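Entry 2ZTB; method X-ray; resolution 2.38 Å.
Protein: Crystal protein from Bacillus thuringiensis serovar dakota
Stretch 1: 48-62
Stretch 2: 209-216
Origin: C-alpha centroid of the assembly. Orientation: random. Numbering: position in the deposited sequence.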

# COMPACT_ATOMS: atom_id res chain seq x y z
N ALA A 48 -30.50 -22.04 7.69
CA ALA A 48 -29.46 -22.57 8.58
C ALA A 48 -29.83 -22.67 10.06
O ALA A 48 -30.71 -21.97 10.56
CB ALA A 48 -28.18 -21.78 8.41
N VAL A 49 -29.13 -23.58 10.76
CA VAL A 49 -29.19 -23.69 12.21
C VAL A 49 -28.45 -22.51 12.85
O VAL A 49 -27.36 -22.14 12.40
CB VAL A 49 -28.59 -25.04 12.69
CG1 VAL A 49 -28.23 -25.02 14.17
CG2 VAL A 49 -29.56 -26.19 12.39
N LYS A 50 -29.07 -21.93 13.88
CA LYS A 50 -28.46 -20.88 14.71
C LYS A 50 -28.28 -21.37 16.15
O LYS A 50 -29.15 -22.05 16.68
CB LYS A 50 -29.34 -19.62 14.72
CG LYS A 50 -29.21 -18.73 13.49
CD LYS A 50 -30.48 -18.78 12.64
CE LYS A 50 -30.41 -17.76 11.50
NZ LYS A 50 -29.57 -18.26 10.37
N PRO A 51 -27.14 -21.02 16.79
CA PRO A 51 -25.98 -20.32 16.22
C PRO A 51 -25.22 -21.18 15.21
O PRO A 51 -25.35 -22.41 15.23
CB PRO A 51 -25.11 -20.00 17.45
CG PRO A 51 -25.53 -20.94 18.50
CD PRO A 51 -26.96 -21.32 18.23
N PRO A 52 -24.45 -20.54 14.30
CA PRO A 52 -23.70 -21.27 13.28
C PRO A 52 -22.99 -22.51 13.85
O PRO A 52 -22.29 -22.41 14.86
CB PRO A 52 -22.67 -20.24 12.78
CG PRO A 52 -22.82 -19.04 13.68
CD PRO A 52 -24.21 -19.09 14.20
N ILE A 53 -23.20 -23.66 13.20
CA ILE A 53 -22.65 -24.93 13.67
C ILE A 53 -21.13 -24.92 13.66
O ILE A 53 -20.48 -25.73 14.31
CB ILE A 53 -23.21 -26.13 12.86
CG1 ILE A 53 -22.84 -26.00 11.37
CG2 ILE A 53 -24.73 -26.26 13.08
CD1 ILE A 53 -23.08 -27.23 10.54
N THR A 54 -20.56 -23.96 12.93
CA THR A 54 -19.13 -23.80 12.84
C THR A 54 -18.55 -23.25 14.15
O THR A 54 -17.46 -23.65 14.57
CB THR A 54 -18.75 -22.88 11.67
OG1 THR A 54 -19.76 -21.87 11.52
CG2 THR A 54 -18.65 -23.69 10.38
N ALA A 55 -19.28 -22.34 14.79
CA ALA A 55 -18.89 -21.84 16.12
C ALA A 55 -19.25 -22.89 17.19
O ALA A 55 -18.40 -23.25 18.02
CB ALA A 55 -19.51 -20.46 16.41
N GLN A 56 -20.50 -23.38 17.17
CA GLN A 56 -20.89 -24.48 18.08
C GLN A 56 -19.81 -25.56 18.15
O GLN A 56 -19.30 -25.89 19.26
CB GLN A 56 -22.22 -25.11 17.68
CG GLN A 56 -23.43 -24.18 17.78
CD GLN A 56 -24.74 -25.01 17.71
OE1 GLN A 56 -25.47 -24.94 16.69
NE2 GLN A 56 -25.03 -25.82 18.78
N TYR A 57 -19.41 -26.06 16.96
CA TYR A 57 -18.54 -27.22 16.90
C TYR A 57 -17.05 -26.91 16.70
O TYR A 57 -16.20 -27.89 16.59
CB TYR A 57 -19.07 -28.22 15.87
CG TYR A 57 -20.50 -28.67 16.16
CD1 TYR A 57 -21.60 -27.95 15.69
CD2 TYR A 57 -20.75 -29.80 16.92
CE1 TYR A 57 -22.90 -28.35 15.96
CE2 TYR A 57 -22.05 -30.22 17.18
CZ TYR A 57 -23.12 -29.50 16.71
OH TYR A 57 -24.41 -29.92 16.99
N GLY A 58 -16.75 -25.55 16.66
CA GLY A 58 -15.34 -25.13 16.67
C GLY A 58 -14.58 -25.33 15.37
O GLY A 58 -13.41 -25.71 15.38
N TYR A 59 -15.26 -25.08 14.26
CA TYR A 59 -14.66 -25.16 12.93
C TYR A 59 -14.61 -23.76 12.32
O TYR A 59 -15.64 -23.20 11.95
CB TYR A 59 -15.49 -26.07 12.03
CG TYR A 59 -15.33 -27.54 12.32
CD1 TYR A 59 -16.08 -28.16 13.34
CD2 TYR A 59 -14.45 -28.32 11.57
CE1 TYR A 59 -15.93 -29.53 13.61
CE2 TYR A 59 -14.30 -29.68 11.82
CZ TYR A 59 -15.03 -30.27 12.84
OH TYR A 59 -14.88 -31.62 13.07
N TYR A 60 -13.41 -23.19 12.25
CA TYR A 60 -13.23 -21.82 11.77
C TYR A 60 -12.51 -21.77 10.43
O TYR A 60 -12.02 -22.79 9.95
CB TYR A 60 -12.50 -20.96 12.82
CG TYR A 60 -13.32 -20.78 14.07
CD1 TYR A 60 -13.08 -21.57 15.21
CD2 TYR A 60 -14.36 -19.86 14.11
CE1 TYR A 60 -13.85 -21.42 16.36
CE2 TYR A 60 -15.13 -19.70 15.24
CZ TYR A 60 -14.87 -20.48 16.36
OH TYR A 60 -15.64 -20.31 17.48
N CYS A 61 -12.48 -20.59 9.83
CA CYS A 61 -11.87 -20.40 8.52
C CYS A 61 -11.26 -19.00 8.41
O CYS A 61 -11.93 -17.99 8.69
CB CYS A 61 -12.90 -20.65 7.42
SG CYS A 61 -12.28 -20.56 5.75
N TYR A 62 -10.00 -18.96 8.01
CA TYR A 62 -9.19 -17.75 8.07
C TYR A 62 -8.61 -17.42 6.72
O TYR A 62 -8.29 -18.31 5.94
CB TYR A 62 -8.03 -17.91 9.06
CG TYR A 62 -8.43 -18.37 10.44
CD1 TYR A 62 -8.43 -19.73 10.78
CD2 TYR A 62 -8.79 -17.45 11.43
CE1 TYR A 62 -8.78 -20.17 12.05
CE2 TYR A 62 -9.14 -17.88 12.71
CZ TYR A 62 -9.14 -19.23 13.01
OH TYR A 62 -9.49 -19.65 14.29
N TYR A 209 -26.66 -34.90 10.34
CA TYR A 209 -27.28 -33.69 9.82
C TYR A 209 -26.27 -32.57 9.58
O TYR A 209 -26.45 -31.75 8.69
CB TYR A 209 -28.34 -33.17 10.81
CG TYR A 209 -29.57 -34.03 10.95
CD1 TYR A 209 -29.75 -34.84 12.06
CD2 TYR A 209 -30.57 -34.03 9.98
CE1 TYR A 209 -30.88 -35.63 12.22
CE2 TYR A 209 -31.70 -34.82 10.11
CZ TYR A 209 -31.85 -35.61 11.24
OH TYR A 209 -32.96 -36.40 11.37
N PHE A 210 -25.23 -32.50 10.41
CA PHE A 210 -24.23 -31.43 10.33
C PHE A 210 -22.88 -31.94 9.84
O PHE A 210 -22.33 -32.89 10.41
CB PHE A 210 -24.01 -30.74 11.69
CG PHE A 210 -25.28 -30.25 12.36
CD1 PHE A 210 -26.39 -29.88 11.61
CD2 PHE A 210 -25.34 -30.14 13.74
CE1 PHE A 210 -27.55 -29.43 12.23
CE2 PHE A 210 -26.49 -29.68 14.37
CZ PHE A 210 -27.60 -29.33 13.60
N TRP A 211 -22.33 -31.25 8.84
CA TRP A 211 -21.03 -31.58 8.27
C TRP A 211 -20.11 -30.38 8.10
O TRP A 211 -20.58 -29.27 7.85
CB TRP A 211 -21.22 -32.29 6.92
CG TRP A 211 -21.76 -33.64 7.10
CD1 TRP A 211 -23.06 -34.01 7.04
CD2 TRP A 211 -21.02 -34.82 7.41
NE1 TRP A 211 -23.19 -35.34 7.29
CE2 TRP A 211 -21.94 -35.87 7.52
CE3 TRP A 211 -19.65 -35.10 7.60
CZ2 TRP A 211 -21.56 -37.19 7.81
CZ3 TRP A 211 -19.27 -36.42 7.90
CH2 TRP A 211 -20.23 -37.44 7.99
N PHE A 212 -18.81 -30.64 8.20
CA PHE A 212 -17.75 -29.66 7.95
C PHE A 212 -16.78 -30.19 6.92
O PHE A 212 -16.41 -31.37 6.95
CB PHE A 212 -17.02 -29.30 9.25
CG PHE A 212 -17.96 -28.90 10.33
CD1 PHE A 212 -18.47 -29.86 11.21
CD2 PHE A 212 -18.40 -27.58 10.44
CE1 PHE A 212 -19.38 -29.51 12.19
CE2 PHE A 212 -19.31 -27.22 11.42
CZ PHE A 212 -19.81 -28.19 12.30
N ASN A 213 -16.41 -29.34 5.98
CA ASN A 213 -15.44 -29.69 4.95
C ASN A 213 -14.43 -28.58 4.85
O ASN A 213 -14.79 -27.41 5.00
CB ASN A 213 -16.13 -29.89 3.59
CG ASN A 213 -16.73 -31.26 3.46
OD1 ASN A 213 -16.10 -32.18 2.95
ND2 ASN A 213 -17.95 -31.41 3.93
N PRO A 214 -13.16 -28.93 4.62
CA PRO A 214 -12.16 -27.87 4.44
C PRO A 214 -12.57 -26.95 3.31
O PRO A 214 -13.21 -27.39 2.35
CB PRO A 214 -10.87 -28.62 4.09
CG PRO A 214 -11.29 -30.01 3.79
CD PRO A 214 -12.56 -30.27 4.51
N ALA A 215 -12.21 -25.67 3.44
CA ALA A 215 -12.46 -24.65 2.42
C ALA A 215 -12.14 -25.09 0.98
O ALA A 215 -12.86 -24.75 0.06
CB ALA A 215 -11.68 -23.36 2.79
N ARG A 216 -11.06 -25.86 0.80
CA ARG A 216 -10.63 -26.32 -0.53
C ARG A 216 -11.64 -27.25 -1.21
O ARG A 216 -11.67 -27.35 -2.44
CB ARG A 216 -9.23 -26.98 -0.45
CG ARG A 216 -9.26 -28.48 -0.29
CD ARG A 216 -7.85 -29.09 -0.18
NE ARG A 216 -7.32 -28.94 1.17
CZ ARG A 216 -7.45 -29.84 2.13
NH1 ARG A 216 -6.95 -29.60 3.33
NH2 ARG A 216 -8.08 -30.99 1.90

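Residues 53-56 of the first stretch form a short helix, preceded by Pro52 at the N-cap position and closed by a Schellman motif in which Gly58 adopts positive phi, with Gly58 N hydrogen-bonded to Ala55 O (3.1 Å) and Tyr59 N to Thr54 O (2.6 Å). This segment lies against the strand that carries Phe210 and Phe212 and runs to Pro214. The backbones stay well apart, with CA atoms of Ile53 and Phe210 separated by 7.5 Å and those of Tyr59 and Phe212 by 7.4 Å, and no hydrogen bond crosses between the stretches; side chains fill the gap.

Strand alternation directs Phe210 and Phe212 toward the first stretch, while Trp211 and Asn213 point away. Phe212 contributes the largest buried area. Its ring forms an offset stack with that of Tyr59, the planes nearly parallel at 2° and the centroids 3.9 Å apart. Ile53 O lies 3.2 Å from Phe212 CZ at the ring edge, where the weakly positive C-H rim suits a carbonyl oxygen. Tyr57 CB packs 3.6 Å from Phe212 CZ.

Ile53 bridges both phenylalanines: its CG1 lies 3.7 Å from Phe212 CE2, whereas its CG2 sits over the face of the Phe210 ring in a CH-pi contact. Val49 CG2 extends this apolar surface, 3.8 Å from Phe210 CE1. Farther along, Cys61 SG meets Ala215 CB at 4.1 Å, a looser van der Waals contact.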